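Local structure of 2-oxoglutarate (2OG) and Fe(II)-dependent oxygenase superfamily protein (Arabidopsis thaliana, 6KWA) at residues S39-M44 and I177-E182; V113-A118 and Y239-F244. The protein probably catalyses the irreversible, 2-oxoglutarate-dependent oxidation of the auxin indole-3-acetic acid to inactive 2-oxoindole-3-acetic acid, which would keep auxin levels in balance. All blocks are in the same frame, centred on the assembly; numbering follows the deposited sequence.

Contact 1 of 2, residues S39-M44 and I177-E182; sequences SLMAEM and ILQDDE
Gln179 lays the flat amide at the end of its side chain against the flank of Met41, the one residue of the helical segment 39-44 that it meets closely. CG lies anti to the backbone N (chi1 180°) and the chain stays extended beyond it, a shape that carries the amide from the strand all the way to the helix. There NE2 donates to the backbone O of Met41 at 3.0 Å with a nearly straight N-H...O angle of 164°. The oxygen lies close to the amide plane of Gln179, whereas the donor stands well above the carbonyl plane of Met41, 59° out of it. The other amide atom, OE1, rests 3.6 Å from Met41 CB and accepts a hydrogen bond from Tyr115, so both ends of this buried amide are used and its rotation is fixed. Glutamine suits the place because it offers a donor and an acceptor at the end of a long, uncharged chain. Met41 supplies the apolar part of the contact. Its chain bends at the last torsion, which brings the methyl CE over the face of the amide, 3.8 Å from Gln179 CD; a flexible thioether can fold over an amide in this way. Gln179 is the last residue of strand 175-179 in the double-stranded beta-helix sheet, pairing through its backbone with Ile241 of strand 237-245. Helix 38-51 packs against this sheet, Met41 also touching Leu207 of strand 207-211 and Met44 reaching Tyr115 of helix 106-133.

Contact 2 of 2, residues V113-A118 and Y239-F244; sequences VKYAKA and YSIASF
Apolar packing joins Tyr115 to Ile241, whose side chains approach from opposite directions. The branch methyl CG2 of Ile241 lies 3.6 Å from Tyr115 OH and 3.8 Å from ring atom CE2, meeting the ring obliquely. The first torsion of the tyrosine (chi1 -170°) turns the ring away from its own backbone N, and the ring reaches out from the helix until the hydroxyl arrives beside the strand. A beta-branched isoleucine fits here, since its branch puts a methyl, CG2, against the end of the ring. In this dioxygenase fold, helix 106-133 lies against the larger sheet of the double-stranded beta-helix, and Ile241 and Ser243 both point toward it, while the intervening Ala242 points away. The polar contacts run through one water, which donates to Tyr115 OH at 3.0 Å, bonds Ser243 OG at 2.7 Å and makes a weak, longer bond to Ile241 O. The tyrosine hydroxyl also hydrogen-bonds Gln179 OE1 on the adjacent strand. A phenylalanine in place of Tyr115 would probably leave Gln179 OE1 and the water without their shared partner and open a small gap beside Ile241 where the hydroxyl sat. Ser243, small and polar, meets the water close to its own strand, with OG 4.4 Å from Tyr115 CE2.

The centres of the two contacts lie about 8 Å apart, and each joins a helix to the same mixed sheet: helix 38-51 to strand 175-179 in contact 1, helix 106-133 to strand 237-245 in contact 2. Along the chain the segments alternate, 39-44, 113-118, 177-182, 239-244, so both helices precede the neighbouring, antiparallel strands they cover. Backbone hydrogen bonds, such as those of Ile177 with Ser243, join these strands. Met44 of contact 1 also lies against Ile241 of contact 2, so the first helix reaches the second strand too. Strand 237-245 also carries Ser240, a 2-oxoglutarate-binding residue. The two helices thus back the sheet that contributes to the cosubstrate site, with the side chain of Gln179 about 13 Å from the bound magnesium ion.

Contact 1 of 2, residues S39-M44 and I177-E182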
loop_
_atom_site.group_PDB
_atom_site.type_symbol
_atom_site.label_atom_id
_atom_site.label_comp_id
_atom_site.label_asym_id
_atom_site.label_seq_id
_atom_site.Cartn_x
_atom_site.Cartn_y
_atom_site.Cartn_z
ATOM N N SER A 39 -18.598 0.684 -3.359
ATOM C CA SER A 39 -18.998 -0.343 -4.304
ATOM C C SER A 39 -17.846 -0.689 -5.238
ATOM O O SER A 39 -17.639 -1.859 -5.566
ATOM C CB SER A 39 -20.226 0.126 -5.109
ATOM O OG SER A 39 -21.384 0.138 -4.285
ATOM N N LEU A 40 -17.091 0.326 -5.654
ATOM C CA LEU A 40 -15.912 0.104 -6.490
ATOM C C LEU A 40 -14.871 -0.752 -5.752
ATOM O O LEU A 40 -14.237 -1.634 -6.335
ATOM C CB LEU A 40 -15.286 1.433 -6.901
ATOM C CG LEU A 40 -13.977 1.316 -7.684
ATOM C CD1 LEU A 40 -14.160 0.449 -8.925
ATOM C CD2 LEU A 40 -13.413 2.688 -8.014
ATOM N N MET A 41 -14.700 -0.489 -4.464
ATOM C CA MET A 41 -13.777 -1.271 -3.662
ATOM C C MET A 41 -14.263 -2.716 -3.564
ATOM O O MET A 41 -13.478 -3.654 -3.699
ATOM C CB MET A 41 -13.648 -0.657 -2.267
ATOM C CG MET A 41 -12.813 0.633 -2.247
ATOM S SD MET A 41 -12.808 1.417 -0.625
ATOM C CE MET A 41 -12.298 0.108 0.491
ATOM N N ALA A 42 -15.568 -2.903 -3.362
ATOM C CA ALA A 42 -16.096 -4.261 -3.229
ATOM C C ALA A 42 -15.994 -4.968 -4.560
ATOM O O ALA A 42 -15.654 -6.152 -4.625
ATOM C CB ALA A 42 -17.519 -4.250 -2.719
ATOM N N GLU A 43 -16.235 -4.231 -5.635
ATOM C CA GLU A 43 -16.144 -4.803 -6.974
ATOM C C GLU A 43 -14.694 -5.173 -7.285
ATOM O O GLU A 43 -14.414 -6.139 -8.031
ATOM C CB GLU A 43 -16.703 -3.826 -8.032
ATOM C CG GLU A 43 -18.227 -3.904 -8.070
ATOM C CD GLU A 43 -18.887 -2.703 -8.686
ATOM O OE1 GLU A 43 -18.186 -1.829 -9.243
ATOM O OE2 GLU A 43 -20.122 -2.604 -8.557
ATOM N N MET A 44 -13.764 -4.383 -6.762
ATOM C CA MET A 44 -12.360 -4.697 -6.971
ATOM C C MET A 44 -12.008 -5.993 -6.252
ATOM O O MET A 44 -11.338 -6.855 -6.822
ATOM C CB MET A 44 -11.453 -3.549 -6.516
ATOM C CG MET A 44 -9.972 -3.802 -6.812
ATOM S SD MET A 44 -9.567 -3.771 -8.560
ATOM C CE MET A 44 -8.658 -5.292 -8.755
ATOM N N ILE A 177 -1.105 2.132 0.092
ATOM C CA ILE A 177 -2.528 2.128 0.449
ATOM C C ILE A 177 -3.041 0.696 0.424
ATOM O O ILE A 177 -2.994 0.034 -0.605
ATOM C CB ILE A 177 -3.357 3.027 -0.500
ATOM C CG1 ILE A 177 -2.801 4.455 -0.444
ATOM C CG2 ILE A 177 -4.852 2.972 -0.149
ATOM C CD1 ILE A 177 -3.541 5.458 -1.207
ATOM N N LEU A 178 -3.507 0.199 1.569
ATOM C CA LEU A 178 -3.899 -1.203 1.631
ATOM C C LEU A 178 -5.403 -1.327 1.845
ATOM O O LEU A 178 -5.931 -0.848 2.848
ATOM C CB LEU A 178 -3.138 -1.934 2.766
ATOM C CG LEU A 178 -3.478 -3.431 2.943
ATOM C CD1 LEU A 178 -2.806 -4.273 1.851
ATOM C CD2 LEU A 178 -3.062 -3.947 4.301
ATOM N N GLN A 179 -6.081 -1.987 0.913
ATOM C CA GLN A 179 -7.459 -2.424 1.126
ATOM C C GLN A 179 -7.355 -3.851 1.650
ATOM O O GLN A 179 -7.029 -4.770 0.901
ATOM C CB GLN A 179 -8.295 -2.346 -0.170
ATOM C CG GLN A 179 -9.762 -2.802 -0.021
ATOM C CD GLN A 179 -10.542 -2.768 -1.334
ATOM O OE1 GLN A 179 -10.249 -1.976 -2.215
ATOM N NE2 GLN A 179 -11.512 -3.665 -1.477
ATOM N N ASP A 180 -7.566 -4.034 2.946
ATOM C CA ASP A 180 -7.272 -5.310 3.569
ATOM C C ASP A 180 -8.565 -6.146 3.530
ATOM O O ASP A 180 -9.596 -5.640 3.144
ATOM C CB ASP A 180 -6.781 -5.103 4.997
ATOM C CG ASP A 180 -6.067 -6.317 5.552
ATOM O OD1 ASP A 180 -6.027 -7.342 4.852
ATOM O OD2 ASP A 180 -5.581 -6.266 6.707
ATOM N N ASP A 181 -8.512 -7.427 3.885
ATOM C CA ASP A 181 -9.712 -8.268 3.847
ATOM C C ASP A 181 -10.556 -8.072 5.119
ATOM O O ASP A 181 -10.138 -8.503 6.202
ATOM C CB ASP A 181 -9.326 -9.740 3.681
ATOM C CG ASP A 181 -10.500 -10.614 3.255
ATOM O OD1 ASP A 181 -11.671 -10.180 3.398
ATOM O OD2 ASP A 181 -10.243 -11.715 2.711
ATOM N N GLU A 182 -11.725 -7.437 4.996
ATOM C CA GLU A 182 -12.569 -7.113 6.167
ATOM C C GLU A 182 -12.934 -8.341 7.003
ATOM O O GLU A 182 -13.218 -8.230 8.196
ATOM C CB GLU A 182 -13.857 -6.383 5.744
ATOM C CG GLU A 182 -14.834 -7.179 4.869
ATOM C CD GLU A 182 -14.396 -7.278 3.413
ATOM O OE1 GLU A 182 -13.173 -7.388 3.161
ATOM O OE2 GLU A 182 -15.275 -7.211 2.516
#

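Contact 2 of 2, residues V113-A118 and Y239-F244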
loop_
_atom_site.group_PDB
_atom_site.type_symbol
_atom_site.label_atom_id
_atom_site.label_comp_id
_atom_site.label_asym_id
_atom_site.label_seq_id
_atom_site.Cartn_x
_atom_site.Cartn_y
_atom_site.Cartn_z
ATOM N N VAL A 113 -9.649 -0.112 -14.033
ATOM C CA VAL A 113 -9.269 1.196 -14.539
ATOM C C VAL A 113 -9.743 2.294 -13.593
ATOM O O VAL A 113 -9.008 3.246 -13.311
ATOM C CB VAL A 113 -9.832 1.400 -15.976
ATOM C CG1 VAL A 113 -9.815 2.888 -16.408
ATOM C CG2 VAL A 113 -9.051 0.540 -16.941
ATOM N N LYS A 114 -10.959 2.132 -13.079
ATOM C CA LYS A 114 -11.547 3.114 -12.186
ATOM C C LYS A 114 -10.964 2.994 -10.751
ATOM O O LYS A 114 -10.848 3.996 -10.038
ATOM C CB LYS A 114 -13.071 2.977 -12.198
ATOM C CG LYS A 114 -13.714 3.407 -13.531
ATOM C CD LYS A 114 -12.954 4.590 -14.192
ATOM C CE LYS A 114 -13.250 4.728 -15.714
ATOM N NZ LYS A 114 -12.815 6.026 -16.325
ATOM N N TYR A 115 -10.656 1.773 -10.311
ATOM C CA TYR A 115 -9.968 1.566 -9.037
ATOM C C TYR A 115 -8.567 2.179 -9.047
ATOM O O TYR A 115 -8.175 2.875 -8.111
ATOM C CB TYR A 115 -9.848 0.085 -8.721
ATOM C CG TYR A 115 -9.368 -0.192 -7.321
ATOM C CD1 TYR A 115 -10.273 -0.309 -6.276
ATOM C CD2 TYR A 115 -8.011 -0.337 -7.036
ATOM C CE1 TYR A 115 -9.836 -0.589 -4.979
ATOM C CE2 TYR A 115 -7.574 -0.601 -5.756
ATOM C CZ TYR A 115 -8.486 -0.728 -4.738
ATOM O OH TYR A 115 -8.049 -0.992 -3.470
ATOM N N ALA A 116 -7.814 1.898 -10.105
ATOM C CA ALA A 116 -6.472 2.430 -10.261
ATOM C C ALA A 116 -6.457 3.945 -10.156
ATOM O O ALA A 116 -5.617 4.525 -9.465
ATOM C CB ALA A 116 -5.865 1.994 -11.604
ATOM N N LYS A 117 -7.394 4.591 -10.832
ATOM C CA LYS A 117 -7.352 6.037 -10.897
ATOM C C LYS A 117 -7.795 6.632 -9.557
ATOM O O LYS A 117 -7.218 7.603 -9.096
ATOM C CB LYS A 117 -8.226 6.510 -12.064
ATOM C CG LYS A 117 -8.938 7.845 -11.933
ATOM C CD LYS A 117 -9.504 8.185 -13.340
ATOM C CE LYS A 117 -10.325 9.455 -13.398
ATOM N NZ LYS A 117 -9.435 10.643 -13.374
ATOM N N ALA A 118 -8.764 5.998 -8.900
ATOM C CA ALA A 118 -9.248 6.465 -7.612
ATOM C C ALA A 118 -8.216 6.307 -6.512
ATOM O O ALA A 118 -8.050 7.201 -5.690
ATOM C CB ALA A 118 -10.522 5.725 -7.225
ATOM N N TYR A 239 -7.702 -12.016 1.095
ATOM C CA TYR A 239 -7.365 -11.265 -0.104
ATOM C C TYR A 239 -7.094 -9.816 0.257
ATOM O O TYR A 239 -7.848 -9.242 1.012
ATOM C CB TYR A 239 -8.505 -11.326 -1.110
ATOM C CG TYR A 239 -8.834 -12.730 -1.581
ATOM C CD1 TYR A 239 -8.185 -13.289 -2.675
ATOM C CD2 TYR A 239 -9.783 -13.499 -0.913
ATOM C CE1 TYR A 239 -8.470 -14.563 -3.093
ATOM C CE2 TYR A 239 -10.090 -14.783 -1.333
ATOM C CZ TYR A 239 -9.434 -15.312 -2.423
ATOM O OH TYR A 239 -9.721 -16.589 -2.849
ATOM N N SER A 240 -6.032 -9.222 -0.268
ATOM C CA SER A 240 -5.750 -7.805 0.002
ATOM C C SER A 240 -5.317 -7.124 -1.281
ATOM O O SER A 240 -4.789 -7.771 -2.215
ATOM C CB SER A 240 -4.705 -7.632 1.100
ATOM O OG SER A 240 -3.407 -7.910 0.622
ATOM N N ILE A 241 -5.609 -5.836 -1.367
ATOM C CA ILE A 241 -5.180 -5.044 -2.505
ATOM C C ILE A 241 -4.239 -3.950 -2.028
ATOM O O ILE A 241 -4.646 -3.124 -1.191
ATOM C CB ILE A 241 -6.366 -4.384 -3.207
ATOM C CG1 ILE A 241 -7.468 -5.413 -3.462
ATOM C CG2 ILE A 241 -5.889 -3.688 -4.434
ATOM C CD1 ILE A 241 -8.877 -4.793 -3.623
ATOM N N ALA A 242 -3.016 -3.908 -2.566
ATOM C CA ALA A 242 -2.037 -2.888 -2.143
ATOM C C ALA A 242 -1.650 -2.009 -3.308
ATOM O O ALA A 242 -1.442 -2.497 -4.432
ATOM C CB ALA A 242 -0.791 -3.538 -1.543
ATOM N N SER A 243 -1.601 -0.699 -3.063
ATOM C CA SER A 243 -1.154 0.238 -4.087
ATOM C C SER A 243 0.029 1.018 -3.559
ATOM O O SER A 243 -0.091 1.703 -2.567
ATOM C CB SER A 243 -2.265 1.185 -4.499
ATOM O OG SER A 243 -3.446 0.468 -4.802
ATOM N N PHE A 244 1.172 0.888 -4.218
ATOM C CA PHE A 244 2.418 1.472 -3.733
ATOM C C PHE A 244 2.797 2.717 -4.512
ATOM O O PHE A 244 2.997 2.649 -5.711
ATOM C CB PHE A 244 3.578 0.486 -3.847
ATOM C CG PHE A 244 3.362 -0.820 -3.145
ATOM C CD1 PHE A 244 3.625 -0.942 -1.791
ATOM C CD2 PHE A 244 2.967 -1.949 -3.852
ATOM C CE1 PHE A 244 3.461 -2.154 -1.149
ATOM C CE2 PHE A 244 2.807 -3.169 -3.210
ATOM C CZ PHE A 244 3.052 -3.269 -1.868
HETATM O O HOH W 1 -5.172 -0.195 -2.887
#